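Local coordinates for thiamin pyrophosphokinase family protein (Enterococcus faecalis, PDB 3MEL) that probably transfers diphosphate from ATP to thiamine, as thiamine pyrophosphokinases do, and binds thiamine diphosphate, at residues Leu88-Ile99 with Phe121-Cys131. Residues are numbered along the deposited sequence; the frame is centred on the assembly and turned at random.
Sequences LQRFPQAEMTII and FQGVLRQIRLC
Strands 95-99 and 128-131 pair in parallel as neighbours in the large mixed sheet, and the pieces of chain that lead into the two strands pack against each other. Met96 pairs with Ile128, Thr97 with Arg129 and Ile98 with Leu130. Met96 and Ile98 each give and take one bond. Met96 N makes a weak bond to Gln127 O, and Arg129 N donates to Met96 O at 2.7 Å. Ile98 N then donates to Arg129 O at 2.7 Å, and Cys131 N to Ile98 O at 3.0 Å. Strand 3-7 bonds Glu95, Thr97 and Ile99 on the other side of strand 95-99.

Glu95 and Arg129 form a salt bridge, with Glu95 OE2 2.9 Å from Arg129 NH2. The carboxylate comes over a face of the guanidinium, and the two planes are 59° apart. Glu95 CG lies above the middle of the same group. It stands anti to the backbone N (chi1 -179°), and the extended chain beyond it carries the carboxylate across the arginine.

Ile98 and Leu130 share the other face of the sheet and lie side by side, Ile98 CB 3.7 Å from Leu130 CD2. Ile98 also approaches the side chain of Thr80, a residue that binds thiamine diphosphate.

Just before the two strands begin, Leu88 from the end of helix 79-90 meets Val124 tip to tip, with Leu88 CD1 3.5 Å from Val124 CG2. Leu88 CD1 also lies 4.1 Å from Phe121 CD1. The Gln127 side chain runs along the turn 91-94.

Helices 106-113 and 119-122 lie in the connection between these parallel strands. This is a beta-alpha-beta crossover, in keeping with the alpha/beta catalytic domain of thiamin pyrophosphokinases.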
loop_
_atom_site.group_PDB
_atom_site.type_symbol
_atom_site.label_atom_id
_atom_site.label_comp_id
_atom_site.label_asym_id
_atom_site.label_seq_id
_atom_site.Cartn_x
_atom_site.Cartn_y
_atom_site.Cartn_z
ATOM N N LEU A 88 -17.916 -1.917 15.243
ATOM C CA LEU A 88 -18.810 -0.802 14.993
ATOM C C LEU A 88 -20.237 -1.159 15.384
ATOM O O LEU A 88 -21.045 -0.273 15.667
ATOM C CB LEU A 88 -18.769 -0.356 13.540
ATOM C CG LEU A 88 -17.729 0.664 13.101
ATOM C CD1 LEU A 88 -17.685 0.651 11.599
ATOM C CD2 LEU A 88 -18.043 2.051 13.594
ATOM N N GLN A 89 -20.566 -2.447 15.399
ATOM C CA GLN A 89 -21.914 -2.829 15.802
ATOM C C GLN A 89 -22.118 -2.458 17.260
ATOM O O GLN A 89 -23.221 -2.096 17.658
ATOM C CB GLN A 89 -22.179 -4.317 15.628
ATOM C CG GLN A 89 -23.571 -4.688 16.099
ATOM C CD GLN A 89 -23.807 -6.187 16.229
ATOM O OE1 GLN A 89 -23.967 -6.885 15.225
ATOM N NE2 GLN A 89 -23.849 -6.685 17.471
ATOM N N ARG A 90 -21.036 -2.548 18.034
ATOM C CA ARG A 90 -21.065 -2.389 19.476
ATOM C C ARG A 90 -20.753 -0.965 19.873
ATOM O O ARG A 90 -21.092 -0.559 20.985
ATOM C CB ARG A 90 -20.031 -3.313 20.127
ATOM C CG ARG A 90 -20.540 -4.689 20.497
ATOM C CD ARG A 90 -19.413 -5.715 20.549
ATOM N NE ARG A 90 -19.931 -7.080 20.510
ATOM C CZ ARG A 90 -20.288 -7.723 19.393
ATOM N NH1 ARG A 90 -20.172 -7.144 18.201
ATOM N NH2 ARG A 90 -20.762 -8.956 19.467
ATOM N N PHE A 91 -20.089 -0.220 18.982
ATOM C CA PHE A 91 -19.671 1.166 19.248
ATOM C C PHE A 91 -19.847 2.027 18.014
ATOM O O PHE A 91 -18.882 2.523 17.462
ATOM C CB PHE A 91 -18.207 1.209 19.673
ATOM C CG PHE A 91 -17.935 0.537 20.993
ATOM C CD1 PHE A 91 -17.692 1.289 22.133
ATOM C CD2 PHE A 91 -17.938 -0.845 21.099
ATOM C CE1 PHE A 91 -17.451 0.669 23.350
ATOM C CE2 PHE A 91 -17.693 -1.460 22.298
ATOM C CZ PHE A 91 -17.447 -0.705 23.428
ATOM N N PRO A 92 -21.092 2.235 17.583
ATOM C CA PRO A 92 -21.261 2.729 16.214
ATOM C C PRO A 92 -20.717 4.146 15.970
ATOM O O PRO A 92 -20.711 4.615 14.835
ATOM C CB PRO A 92 -22.784 2.694 16.003
ATOM C CG PRO A 92 -23.358 2.016 17.214
ATOM C CD PRO A 92 -22.368 2.153 18.308
ATOM N N GLN A 93 -20.275 4.836 17.005
ATOM C CA GLN A 93 -19.851 6.218 16.804
ATOM C C GLN A 93 -18.406 6.408 17.175
ATOM O O GLN A 93 -17.876 7.505 17.099
ATOM C CB GLN A 93 -20.711 7.179 17.613
ATOM C CG GLN A 93 -22.193 7.154 17.283
ATOM C CD GLN A 93 -22.915 8.242 18.045
ATOM O OE1 GLN A 93 -23.167 8.119 19.254
ATOM N NE2 GLN A 93 -23.217 9.341 17.356
ATOM N N ALA A 94 -17.768 5.317 17.558
ATOM C CA ALA A 94 -16.403 5.359 18.048
ATOM C C ALA A 94 -15.406 5.396 16.905
ATOM O O ALA A 94 -15.655 4.856 15.820
ATOM C CB ALA A 94 -16.126 4.159 18.949
ATOM N N GLU A 95 -14.267 6.020 17.185
ATOM C CA GLU A 95 -13.192 6.158 16.236
ATOM C C GLU A 95 -12.297 4.928 16.208
ATOM O O GLU A 95 -11.465 4.740 17.087
ATOM C CB GLU A 95 -12.367 7.370 16.609
ATOM C CG GLU A 95 -11.226 7.630 15.674
ATOM C CD GLU A 95 -10.097 8.316 16.370
ATOM O OE1 GLU A 95 -9.511 7.700 17.285
ATOM O OE2 GLU A 95 -9.803 9.465 16.000
HETATM N N MSE A 96 -12.449 4.120 15.163
HETATM C CA MSE A 96 -11.736 2.854 15.021
HETATM C C MSE A 96 -10.290 2.975 14.570
HETATM O O MSE A 96 -9.995 3.404 13.465
HETATM C CB MSE A 96 -12.495 1.993 14.039
HETATM C CG MSE A 96 -13.971 1.986 14.333
HETATM SE SE MSE A 96 -14.400 0.690 15.739
HETATM C CE MSE A 96 -16.148 1.382 16.215
ATOM N N THR A 97 -9.383 2.562 15.433
ATOM C CA THR A 97 -7.968 2.608 15.133
ATOM C C THR A 97 -7.484 1.198 14.888
ATOM O O THR A 97 -7.573 0.335 15.761
ATOM C CB THR A 97 -7.179 3.222 16.306
ATOM O OG1 THR A 97 -7.656 4.550 16.557
ATOM C CG2 THR A 97 -5.697 3.255 16.007
ATOM N N ILE A 98 -6.974 0.955 13.693
ATOM C CA ILE A 98 -6.511 -0.377 13.358
ATOM C C ILE A 98 -5.009 -0.426 13.297
ATOM O O ILE A 98 -4.403 0.156 12.413
ATOM C CB ILE A 98 -7.087 -0.853 12.023
ATOM C CG1 ILE A 98 -8.615 -0.803 12.059
ATOM C CG2 ILE A 98 -6.618 -2.267 11.715
ATOM C CD1 ILE A 98 -9.258 -1.412 10.816
ATOM N N ILE A 99 -4.398 -1.125 14.237
ATOM C CA ILE A 99 -2.965 -1.331 14.173
ATOM C C ILE A 99 -2.621 -2.807 13.918
ATOM O O ILE A 99 -3.463 -3.691 14.085
ATOM C CB ILE A 99 -2.262 -0.834 15.442
ATOM C CG1 ILE A 99 -2.555 -1.767 16.619
ATOM C CG2 ILE A 99 -2.672 0.606 15.736
ATOM C CD1 ILE A 99 -1.658 -1.568 17.812
ATOM N N PHE A 121 -19.312 0.614 5.473
ATOM C CA PHE A 121 -18.329 1.400 6.210
ATOM C C PHE A 121 -18.339 2.837 5.741
ATOM O O PHE A 121 -17.819 3.713 6.426
ATOM C CB PHE A 121 -16.920 0.866 5.996
ATOM C CG PHE A 121 -16.690 -0.470 6.590
ATOM C CD1 PHE A 121 -17.217 -0.782 7.822
ATOM C CD2 PHE A 121 -15.932 -1.421 5.922
ATOM C CE1 PHE A 121 -17.011 -2.015 8.383
ATOM C CE2 PHE A 121 -15.712 -2.662 6.484
ATOM C CZ PHE A 121 -16.259 -2.961 7.723
ATOM N N GLN A 122 -18.875 3.070 4.550
ATOM C CA GLN A 122 -18.955 4.417 4.010
ATOM C C GLN A 122 -19.474 5.447 5.049
ATOM O O GLN A 122 -18.866 6.512 5.263
ATOM C CB GLN A 122 -19.832 4.412 2.768
ATOM C CG GLN A 122 -19.119 4.957 1.552
ATOM C CD GLN A 122 -19.901 6.063 0.869
ATOM O OE1 GLN A 122 -21.128 6.156 1.020
ATOM N NE2 GLN A 122 -19.199 6.913 0.114
ATOM N N GLY A 123 -20.581 5.108 5.706
ATOM C CA GLY A 123 -21.229 5.981 6.663
ATOM C C GLY A 123 -20.359 6.340 7.845
ATOM O O GLY A 123 -20.696 7.232 8.623
ATOM N N VAL A 124 -19.230 5.661 7.982
ATOM C CA VAL A 124 -18.295 5.979 9.048
ATOM C C VAL A 124 -16.833 6.115 8.591
ATOM O O VAL A 124 -15.929 5.721 9.330
ATOM C CB VAL A 124 -18.387 4.952 10.214
ATOM C CG1 VAL A 124 -19.791 4.926 10.808
ATOM C CG2 VAL A 124 -17.981 3.557 9.761
ATOM N N LEU A 125 -16.585 6.677 7.404
ATOM C CA LEU A 125 -15.201 6.812 6.924
ATOM C C LEU A 125 -14.387 7.747 7.794
ATOM O O LEU A 125 -13.183 7.583 7.978
ATOM C CB LEU A 125 -15.153 7.302 5.479
ATOM C CG LEU A 125 -15.797 8.625 5.083
ATOM C CD1 LEU A 125 -14.872 9.787 5.281
ATOM C CD2 LEU A 125 -16.178 8.518 3.632
ATOM N N ARG A 126 -15.069 8.751 8.316
ATOM C CA ARG A 126 -14.485 9.743 9.180
ATOM C C ARG A 126 -14.060 9.089 10.497
ATOM O O ARG A 126 -13.304 9.656 11.271
ATOM C CB ARG A 126 -15.539 10.822 9.403
ATOM C CG ARG A 126 -15.051 12.258 9.392
ATOM C CD ARG A 126 -14.230 12.594 8.178
ATOM N NE ARG A 126 -12.839 12.185 8.338
ATOM C CZ ARG A 126 -12.010 12.654 9.268
ATOM N NH1 ARG A 126 -10.763 12.211 9.311
ATOM N NH2 ARG A 126 -12.419 13.559 10.153
ATOM N N GLN A 127 -14.529 7.870 10.733
ATOM C CA GLN A 127 -14.282 7.171 11.995
ATOM C C GLN A 127 -13.151 6.144 11.947
ATOM O O GLN A 127 -12.774 5.596 12.973
ATOM C CB GLN A 127 -15.562 6.470 12.469
ATOM C CG GLN A 127 -16.677 7.415 12.872
ATOM C CD GLN A 127 -17.860 6.697 13.453
ATOM O OE1 GLN A 127 -17.712 5.728 14.198
ATOM N NE2 GLN A 127 -19.047 7.167 13.127
ATOM N N ILE A 128 -12.617 5.885 10.761
ATOM C CA ILE A 128 -11.711 4.766 10.538
ATOM C C ILE A 128 -10.275 5.279 10.421
ATOM O O ILE A 128 -10.006 6.206 9.652
ATOM C CB ILE A 128 -12.192 3.949 9.263
ATOM C CG1 ILE A 128 -13.505 3.216 9.568
ATOM C CG2 ILE A 128 -11.139 2.972 8.747
ATOM C CD1 ILE A 128 -14.385 2.978 8.379
ATOM N N ARG A 129 -9.367 4.708 11.210
ATOM C CA ARG A 129 -7.947 5.077 11.169
ATOM C C ARG A 129 -7.092 3.828 11.133
ATOM O O ARG A 129 -7.393 2.862 11.837
ATOM C CB ARG A 129 -7.542 5.868 12.416
ATOM C CG ARG A 129 -7.372 7.352 12.221
ATOM C CD ARG A 129 -8.718 8.027 12.031
ATOM N NE ARG A 129 -8.868 9.232 12.844
ATOM C CZ ARG A 129 -9.978 9.964 12.863
ATOM N NH1 ARG A 129 -11.003 9.609 12.097
ATOM N NH2 ARG A 129 -10.063 11.047 13.633
ATOM N N LEU A 130 -6.025 3.857 10.335
ATOM C CA LEU A 130 -5.054 2.771 10.273
ATOM C C LEU A 130 -3.699 3.325 10.628
ATOM O O LEU A 130 -3.318 4.362 10.108
ATOM C CB LEU A 130 -4.977 2.213 8.858
ATOM C CG LEU A 130 -6.122 1.376 8.296
ATOM C CD1 LEU A 130 -6.241 1.627 6.819
ATOM C CD2 LEU A 130 -5.878 -0.105 8.558
ATOM N N CYS A 131 -2.945 2.635 11.477
ATOM C CA CYS A 131 -1.666 3.186 11.922
ATOM C C CYS A 131 -0.503 2.216 11.999
ATOM O O CYS A 131 -0.649 1.052 12.329
ATOM C CB CYS A 131 -1.825 3.892 13.265
ATOM S SG CYS A 131 -3.087 5.153 13.245
#